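Local coordinates for crystal protein (Bacillus thuringiensis serovar dakota, PDB 2ZTB) that recognizes cancer cells in its proteolytically activated form and, resembling aerolysin-type toxins, probably forms beta-barrel pores in their membranes, at residues V3-L8 / T190-F195; A39-T44 / G58-K63. All coordinates share one frame; numbering follows the deposited sequence.

Contact 1. Residues V3-L8 / T190-F195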
# COMPACT_ATOMS: atom_id res chain seq x y z
N VAL A 3 -5.80 -7.60 -10.27
CA VAL A 3 -5.88 -7.28 -11.71
C VAL A 3 -6.84 -6.10 -11.96
O VAL A 3 -8.07 -6.26 -12.05
CB VAL A 3 -6.31 -8.50 -12.60
CG1 VAL A 3 -5.72 -8.36 -14.03
CG2 VAL A 3 -5.88 -9.84 -11.94
N ILE A 4 -6.27 -4.91 -12.09
CA ILE A 4 -7.05 -3.69 -12.23
C ILE A 4 -7.05 -3.22 -13.69
O ILE A 4 -6.04 -3.31 -14.38
CB ILE A 4 -6.53 -2.60 -11.23
CG1 ILE A 4 -6.89 -3.00 -9.78
CG2 ILE A 4 -7.07 -1.20 -11.56
CD1 ILE A 4 -5.89 -2.53 -8.74
N ARG A 5 -8.21 -2.76 -14.15
CA ARG A 5 -8.36 -2.26 -15.51
C ARG A 5 -9.44 -1.20 -15.54
O ARG A 5 -10.62 -1.51 -15.40
CB ARG A 5 -8.68 -3.40 -16.48
CG ARG A 5 -8.85 -2.99 -17.94
CD ARG A 5 -8.60 -4.20 -18.83
NE ARG A 5 -8.86 -3.94 -20.24
CZ ARG A 5 -7.95 -3.50 -21.12
NH1 ARG A 5 -6.71 -3.25 -20.74
NH2 ARG A 5 -8.31 -3.32 -22.38
N GLU A 6 -9.05 0.05 -15.70
CA GLU A 6 -10.02 1.13 -15.73
C GLU A 6 -9.67 2.17 -16.78
O GLU A 6 -8.58 2.14 -17.36
CB GLU A 6 -10.21 1.75 -14.33
CG GLU A 6 -8.95 2.10 -13.58
CD GLU A 6 -9.23 2.67 -12.18
OE1 GLU A 6 -9.13 3.91 -12.01
OE2 GLU A 6 -9.55 1.88 -11.27
N TYR A 7 -10.61 3.07 -17.04
CA TYR A 7 -10.43 4.14 -17.98
C TYR A 7 -9.27 5.04 -17.59
O TYR A 7 -9.00 5.29 -16.40
CB TYR A 7 -11.70 4.97 -18.12
CG TYR A 7 -12.83 4.29 -18.88
CD1 TYR A 7 -12.58 3.37 -19.90
CD2 TYR A 7 -14.16 4.59 -18.59
CE1 TYR A 7 -13.62 2.75 -20.61
CE2 TYR A 7 -15.21 3.99 -19.28
CZ TYR A 7 -14.94 3.07 -20.29
OH TYR A 7 -16.00 2.47 -20.97
N LEU A 8 -8.56 5.52 -18.61
CA LEU A 8 -7.57 6.57 -18.42
C LEU A 8 -8.34 7.89 -18.48
O LEU A 8 -9.27 8.05 -19.28
CB LEU A 8 -6.49 6.48 -19.50
CG LEU A 8 -5.32 7.47 -19.42
CD1 LEU A 8 -4.39 7.17 -18.25
CD2 LEU A 8 -4.55 7.49 -20.76
N THR A 190 0.24 -0.27 -17.06
CA THR A 190 0.28 -0.20 -18.52
C THR A 190 -0.96 0.47 -19.09
O THR A 190 -2.07 0.27 -18.59
CB THR A 190 0.44 -1.59 -19.18
OG1 THR A 190 -0.70 -2.39 -18.87
CG2 THR A 190 1.73 -2.28 -18.71
N VAL A 191 -0.76 1.26 -20.14
CA VAL A 191 -1.87 1.89 -20.84
C VAL A 191 -2.03 1.29 -22.25
O VAL A 191 -1.05 1.11 -22.97
CB VAL A 191 -1.73 3.45 -20.85
CG1 VAL A 191 -2.62 4.08 -21.91
CG2 VAL A 191 -2.05 4.03 -19.48
N ASP A 192 -3.26 0.95 -22.61
CA ASP A 192 -3.57 0.46 -23.95
C ASP A 192 -4.90 1.03 -24.41
O ASP A 192 -5.78 1.29 -23.59
CB ASP A 192 -3.59 -1.08 -23.99
CG ASP A 192 -4.64 -1.68 -23.07
OD1 ASP A 192 -5.77 -1.93 -23.55
OD2 ASP A 192 -4.33 -1.91 -21.86
N GLY A 193 -5.03 1.22 -25.73
CA GLY A 193 -6.25 1.80 -26.29
C GLY A 193 -5.99 3.06 -27.09
O GLY A 193 -4.89 3.27 -27.58
N TYR A 194 -7.00 3.93 -27.21
CA TYR A 194 -6.98 4.99 -28.22
C TYR A 194 -7.36 6.37 -27.71
O TYR A 194 -8.06 6.50 -26.70
CB TYR A 194 -7.90 4.61 -29.40
CG TYR A 194 -7.60 3.26 -30.01
CD1 TYR A 194 -8.09 2.09 -29.43
CD2 TYR A 194 -6.82 3.15 -31.17
CE1 TYR A 194 -7.81 0.84 -29.96
CE2 TYR A 194 -6.53 1.89 -31.73
CZ TYR A 194 -7.03 0.75 -31.10
OH TYR A 194 -6.77 -0.50 -31.62
N PHE A 195 -6.86 7.38 -28.43
CA PHE A 195 -7.35 8.75 -28.35
C PHE A 195 -8.02 9.13 -29.67
O PHE A 195 -7.71 8.56 -30.73
CB PHE A 195 -6.20 9.71 -28.10
CG PHE A 195 -5.70 9.75 -26.68
CD1 PHE A 195 -4.91 8.73 -26.18
CD2 PHE A 195 -5.98 10.84 -25.87
CE1 PHE A 195 -4.44 8.77 -24.87
CE2 PHE A 195 -5.50 10.90 -24.57
CZ PHE A 195 -4.72 9.86 -24.07
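R5 and D192 meet as an end-on salt bridge on the solvent side of this contact. NH1 of R5 lies 3.0 Å from OD2 of D192, and NH2 of R5 lies 3.1 Å from OD1 of D192, so each carboxylate oxygen receives its own nitrogen, on its syn lone pair. The guanidinium and carboxylate planes differ by only 4°, which confirms a flat, two-bonded grip; a weak third bond runs from NH1 to OD1. R5 reaches so far because its CG stands anti to the backbone N (chi1 -180°) and the chain stays extended to NE. Although held by its bonds, this pair is at the margin: R5 is exposed and D192 partly so, with Y62 making a cation-pi contact to R5.

The inner part is apolar: L8 and F195 are buried, V191 partly so. CD2 of L8 sits 4.1 Å from CG1 of V191 and approaches the F195 ring obliquely, 4.1 Å from its CZ, while V23 and F27 of helix 20-31 also pack on F195. One leucine methyl thus touches residues two before and two after the corner at G193.

Backbone bonds from D192 to Y62 and from L8 to C61 place strand 61-90 between the two segments. R5-D192 and L8-V191 are thus typical of next-but-one strands in an antiparallel sheet, meeting across the middle strand; F195 joins from beyond the corner.

Contact 2. Residues A39-T44 / G58-K63; sequences ALNNET and GYYCYK
N41 lays its side-chain amide against the backbone of C61 and bonds to both of its polar groups. OD1 of N41 accepts from N of C61 at 2.7 Å, with the donor tilted 15° from the carbonyl plane; ND2 of N41 donates to O of C61 at 2.9 Å, this time in the carbonyl plane and on a lone pair. Bonded at both ends, the amide has its flip and its rotation fixed. Its CG stands beside the backbone N, anti to the carbonyl carbon (chi1 -58°), which turns the amide toward C61. OD1 of N41 also lies in the plane of the Y60 ring, at its edge, 3.4 Å from CD2 of Y60. Beside this polar pairing, CD1 of L40 packs 3.5 Å from CB of C61.

One step outward, a water accepts from N of N41 at 2.6 Å and donates to O of Y59 at 2.8 Å, adding a water-mediated link between the two backbones. N41 itself stands at the second position of a type II' turn from L40 to E43. That turn is closed in both directions, E43 N to L40 O being 2.8 Å, and it joins strands 37-40 and 43-46 as a tight hairpin. ND2 of N41 has a further partner in the carbonyl of L8.

The side chain thus acts much like a short piece of strand: a buried amide whose hydrogen-bonding needs are met by main chain.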
# COMPACT_ATOMS: atom_id res chain seq x y z
N ALA A 39 -10.20 13.67 -27.72
CA ALA A 39 -11.15 12.89 -26.97
C ALA A 39 -10.51 11.65 -26.37
O ALA A 39 -9.60 11.08 -26.94
CB ALA A 39 -12.33 12.50 -27.86
N LEU A 40 -11.01 11.27 -25.19
CA LEU A 40 -10.54 10.11 -24.45
C LEU A 40 -11.75 9.55 -23.77
O LEU A 40 -12.40 10.24 -22.98
CB LEU A 40 -9.49 10.52 -23.41
CG LEU A 40 -8.85 9.50 -22.46
CD1 LEU A 40 -8.08 8.42 -23.22
CD2 LEU A 40 -7.94 10.22 -21.49
N ASN A 41 -12.06 8.29 -24.05
CA ASN A 41 -13.20 7.61 -23.41
C ASN A 41 -14.45 8.51 -23.43
O ASN A 41 -14.96 8.82 -24.52
CB ASN A 41 -12.81 7.13 -22.01
CG ASN A 41 -11.61 6.19 -22.04
OD1 ASN A 41 -11.60 5.21 -22.78
ND2 ASN A 41 -10.60 6.47 -21.22
N ASN A 42 -14.91 8.98 -22.26
CA ASN A 42 -16.09 9.86 -22.20
C ASN A 42 -15.84 11.37 -22.03
O ASN A 42 -16.77 12.14 -21.75
CB ASN A 42 -17.10 9.36 -21.16
CG ASN A 42 -17.76 8.05 -21.58
OD1 ASN A 42 -17.36 6.95 -21.02
ND2 ASN A 42 -18.77 8.16 -22.58
N GLU A 43 -14.59 11.80 -22.26
CA GLU A 43 -14.20 13.20 -22.12
C GLU A 43 -13.69 13.74 -23.45
O GLU A 43 -13.31 12.98 -24.34
CB GLU A 43 -13.05 13.33 -21.12
CG GLU A 43 -13.31 12.88 -19.71
CD GLU A 43 -12.01 12.64 -18.98
OE1 GLU A 43 -11.37 11.60 -19.26
OE2 GLU A 43 -11.63 13.48 -18.14
N THR A 44 -13.67 15.06 -23.56
CA THR A 44 -13.13 15.77 -24.70
C THR A 44 -12.24 16.88 -24.17
O THR A 44 -12.33 17.24 -23.00
CB THR A 44 -14.24 16.40 -25.58
OG1 THR A 44 -14.86 17.49 -24.89
CG2 THR A 44 -15.29 15.38 -25.98
N GLY A 58 -16.53 3.88 -30.38
CA GLY A 58 -16.09 2.69 -29.64
C GLY A 58 -14.60 2.49 -29.52
O GLY A 58 -14.11 1.36 -29.60
N TYR A 59 -13.88 3.58 -29.32
CA TYR A 59 -12.43 3.57 -29.11
C TYR A 59 -12.12 4.01 -27.69
O TYR A 59 -12.27 5.18 -27.36
CB TYR A 59 -11.75 4.51 -30.10
CG TYR A 59 -11.68 3.99 -31.51
CD1 TYR A 59 -12.76 4.14 -32.40
CD2 TYR A 59 -10.52 3.36 -31.97
CE1 TYR A 59 -12.70 3.65 -33.71
CE2 TYR A 59 -10.44 2.88 -33.28
CZ TYR A 59 -11.53 3.03 -34.14
OH TYR A 59 -11.43 2.55 -35.42
N TYR A 60 -11.72 3.06 -26.85
CA TYR A 60 -11.48 3.33 -25.43
C TYR A 60 -10.01 3.23 -25.08
O TYR A 60 -9.19 2.80 -25.89
CB TYR A 60 -12.33 2.41 -24.54
CG TYR A 60 -13.81 2.68 -24.69
CD1 TYR A 60 -14.61 1.87 -25.52
CD2 TYR A 60 -14.40 3.76 -24.05
CE1 TYR A 60 -15.96 2.13 -25.67
CE2 TYR A 60 -15.73 4.03 -24.19
CZ TYR A 60 -16.52 3.21 -25.01
OH TYR A 60 -17.85 3.49 -25.14
N CYS A 61 -9.67 3.64 -23.86
CA CYS A 61 -8.29 3.66 -23.40
C CYS A 61 -8.23 3.40 -21.89
O CYS A 61 -8.91 4.07 -21.11
CB CYS A 61 -7.61 4.98 -23.77
SG CYS A 61 -5.88 5.10 -23.36
N TYR A 62 -7.41 2.43 -21.52
CA TYR A 62 -7.39 1.90 -20.17
C TYR A 62 -6.01 1.97 -19.56
O TYR A 62 -5.01 1.84 -20.27
CB TYR A 62 -7.84 0.43 -20.15
CG TYR A 62 -9.15 0.15 -20.83
CD1 TYR A 62 -9.20 -0.22 -22.17
CD2 TYR A 62 -10.36 0.25 -20.13
CE1 TYR A 62 -10.42 -0.49 -22.81
CE2 TYR A 62 -11.58 -0.02 -20.76
CZ TYR A 62 -11.60 -0.39 -22.09
OH TYR A 62 -12.81 -0.66 -22.71
N LYS A 63 -5.98 2.21 -18.26
CA LYS A 63 -4.81 1.99 -17.42
C LYS A 63 -5.03 0.67 -16.66
O LYS A 63 -6.16 0.31 -16.32
CB LYS A 63 -4.59 3.17 -16.47
CG LYS A 63 -5.82 3.61 -15.66
CD LYS A 63 -5.39 4.62 -14.59
CE LYS A 63 -6.50 4.93 -13.61
NZ LYS A 63 -7.63 5.76 -14.12
O HOH W 1 -10.66 6.86 -25.73

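How the contacts relate
Both contacts are organised around the start of strand 61-90, which contact 2 includes and contact 1 straddles; their centres are about 9 Å apart. Contact 1 spans that strand from strand 4-7 to strand 168-199; contact 2 fastens a hairpin turn to its first residue, C61, and to the loop residue Y60 before it. Their chemistry differs accordingly: contact 1 is partly buried and divides into a charged pair at the surface and an apolar interior, whereas contact 2 is buried and relies on neutral amide-to-backbone bonds. Probable hydrogen bonds join them directly, from NZ of K63 to O of Y7 at 2.7 Å and from N of Y194 to O of Y60 at 2.8 Å. Contact 2 lies farther from the chain's centre.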